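Local structure of putrescine aminotransferase (Halomonas elongata DSM 2581, 6GWI) at residues V217-A222 / L252-E257. The protein probably transfers amino groups from amine donors such as putrescine to carbonyl acceptors, using pyridoxal-5'-phosphate as cofactor. Residues are numbered along the deposited sequence; the frame is centred on the assembly and turned at random.
With PLP (pyridoxal-5'-phosphate), chain D.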
loop_
_atom_site.group_PDB
_atom_site.type_symbol
_atom_site.label_atom_id
_atom_site.label_comp_id
_atom_site.label_asym_id
_atom_site.label_seq_id
_atom_site.Cartn_x
_atom_site.Cartn_y
_atom_site.Cartn_z
ATOM N N VAL B 217 -21.902 -12.826 11.575
ATOM C CA VAL B 217 -20.618 -12.272 11.996
ATOM C C VAL B 217 -19.493 -13.131 11.435
ATOM O O VAL B 217 -19.493 -14.358 11.594
ATOM C CB VAL B 217 -20.523 -12.176 13.530
ATOM C CG1 VAL B 217 -19.136 -11.702 13.958
ATOM C CG2 VAL B 217 -21.591 -11.227 14.070
ATOM N N ALA B 218 -18.532 -12.479 10.779
ATOM C CA ALA B 218 -17.393 -13.143 10.162
ATOM C C ALA B 218 -16.139 -13.110 11.026
ATOM O O ALA B 218 -15.386 -14.088 11.046
ATOM C CB ALA B 218 -17.083 -12.499 8.805
ATOM N N ALA B 219 -15.892 -12.019 11.748
ATOM C CA ALA B 219 -14.612 -11.887 12.428
ATOM C C ALA B 219 -14.649 -10.767 13.455
ATOM O O ALA B 219 -15.442 -9.826 13.357
ATOM C CB ALA B 219 -13.479 -11.622 11.424
ATOM N N PHE B 220 -13.762 -10.892 14.438
ATOM C CA PHE B 220 -13.429 -9.839 15.391
ATOM C C PHE B 220 -11.985 -9.422 15.142
ATOM O O PHE B 220 -11.097 -10.277 15.055
ATOM C CB PHE B 220 -13.623 -10.335 16.826
ATOM C CG PHE B 220 -13.090 -9.404 17.886
ATOM C CD1 PHE B 220 -13.611 -8.130 18.052
ATOM C CD2 PHE B 220 -12.083 -9.823 18.739
ATOM C CE1 PHE B 220 -13.122 -7.289 19.039
ATOM C CE2 PHE B 220 -11.594 -8.988 19.725
ATOM C CZ PHE B 220 -12.114 -7.720 19.876
ATOM N N ILE B 221 -11.758 -8.121 14.987
ATOM C CA ILE B 221 -10.431 -7.584 14.704
ATOM C C ILE B 221 -10.040 -6.649 15.839
ATOM O O ILE B 221 -10.846 -5.814 16.268
ATOM C CB ILE B 221 -10.391 -6.863 13.342
ATOM C CG1 ILE B 221 -8.954 -6.463 12.989
ATOM C CG2 ILE B 221 -11.297 -5.634 13.352
ATOM C CD1 ILE B 221 -8.799 -5.803 11.603
ATOM N N ALA B 222 -8.805 -6.782 16.319
ATOM C CA ALA B 222 -8.347 -5.945 17.417
ATOM C C ALA B 222 -6.827 -5.891 17.441
ATOM O O ALA B 222 -6.158 -6.873 17.113
ATOM C CB ALA B 222 -8.876 -6.471 18.759
ATOM N N LEU B 252 -13.849 -15.694 13.270
ATOM C CA LEU B 252 -12.407 -15.590 13.105
ATOM C C LEU B 252 -11.849 -14.487 13.996
ATOM O O LEU B 252 -12.494 -13.459 14.230
ATOM C CB LEU B 252 -12.049 -15.304 11.647
ATOM C CG LEU B 252 -12.449 -16.360 10.618
ATOM C CD1 LEU B 252 -12.158 -15.854 9.219
ATOM C CD2 LEU B 252 -11.709 -17.665 10.864
ATOM N N LEU B 253 -10.620 -14.690 14.460
ATOM C CA LEU B 253 -9.895 -13.695 15.239
ATOM C C LEU B 253 -8.794 -13.106 14.370
ATOM O O LEU B 253 -7.933 -13.841 13.874
ATOM C CB LEU B 253 -9.298 -14.307 16.506
ATOM C CG LEU B 253 -8.393 -13.389 17.331
ATOM C CD1 LEU B 253 -9.135 -12.169 17.820
ATOM C CD2 LEU B 253 -7.800 -14.148 18.509
ATOM N N VAL B 254 -8.826 -11.789 14.194
ATOM C CA VAL B 254 -7.769 -11.056 13.510
ATOM C C VAL B 254 -7.054 -10.211 14.556
ATOM O O VAL B 254 -7.640 -9.278 15.122
ATOM C CB VAL B 254 -8.310 -10.176 12.376
ATOM C CG1 VAL B 254 -7.158 -9.469 11.661
ATOM C CG2 VAL B 254 -9.127 -11.005 11.399
ATOM N N ALA B 255 -5.794 -10.535 14.818
ATOM C CA ALA B 255 -4.943 -9.745 15.701
ATOM C C ALA B 255 -4.079 -8.845 14.824
ATOM O O ALA B 255 -3.202 -9.333 14.102
ATOM C CB ALA B 255 -4.093 -10.649 16.590
ATOM N N ASP B 256 -4.335 -7.539 14.868
ATOM C CA ASP B 256 -3.566 -6.583 14.072
ATOM C C ASP B 256 -2.236 -6.339 14.776
ATOM O O ASP B 256 -2.184 -5.648 15.799
ATOM C CB ASP B 256 -4.340 -5.282 13.882
ATOM C CG ASP B 256 -3.652 -4.322 12.913
ATOM O OD1 ASP B 256 -2.426 -4.442 12.713
ATOM O OD2 ASP B 256 -4.336 -3.432 12.363
ATOM N N GLU B 257 -1.162 -6.905 14.224
ATOM C CA GLU B 257 0.162 -6.887 14.832
ATOM C C GLU B 257 1.087 -5.858 14.192
ATOM O O GLU B 257 2.312 -5.972 14.312
ATOM C CB GLU B 257 0.799 -8.274 14.742
ATOM C CG GLU B 257 0.082 -9.344 15.527
ATOM C CD GLU B 257 0.442 -9.319 16.997
ATOM O OE1 GLU B 257 1.271 -8.473 17.401
ATOM O OE2 GLU B 257 -0.100 -10.154 17.748
HETATM N N1 PLP D . -2.634 -1.318 11.830
HETATM C C2 PLP D . -2.065 -0.742 12.945
HETATM C C2A PLP D . -2.319 -1.335 14.305
HETATM C C3 PLP D . -1.255 0.383 12.805
HETATM O O3 PLP D . -0.698 0.940 13.927
HETATM C C4 PLP D . -1.002 0.934 11.544
HETATM C C4A PLP D . 0.305 1.658 11.348
HETATM C C5 PLP D . -1.597 0.340 10.427
HETATM C C6 PLP D . -2.405 -0.782 10.578
HETATM C C5A PLP D . -1.383 0.889 9.033
HETATM O O4P PLP D . -0.114 0.559 8.518
HETATM P P PLP D . 0.442 1.404 7.264
HETATM O O1P PLP D . -0.518 1.268 6.106
HETATM O O2P PLP D . 1.811 0.887 6.892
HETATM O O3P PLP D . 0.545 2.854 7.660
#
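D256 OD2, one residue past strand 252-255, is gripped by three groups: it lies 2.8 Å from PLP N1 and hydrogen-bonds to H151 ND1 and N121 ND2. OD1 takes the amide of V258, so both carboxylate oxygens are fixed, and D256 N ties the residue to strand 217-222 by donating to A222 O at 3.0 Å, the last rung between two parallel strands. With CG anti to the backbone N (chi1 -173°), the carboxylate reaches the pyridine nitrogen, as in other fold-type I PLP enzymes, where an aspartate at this position faces that nitrogen. The ladder behind it alternates: L252 N donates to A218 O, which also accepts W132 NE1, then F220 N to L252 O, V254 N to F220 O at 2.9 Å and nearly straight (175°), and A222 N to V254 O. On the face shared with A219 and L252, I221 CG1 packs 3.7 Å from V254 CG1, the two side chains crossing at a slant. On the other face F220 and L253 run side by side, L253 CD1 meeting ring atom CD2 of F220 at 3.9 Å. The strands belong to a beta-alpha-beta unit whose helix 238-248 covers F220 and L253; helix 117-134 packs over L252 and V254, and strand 142-146 flanks 217-222 on its other edge.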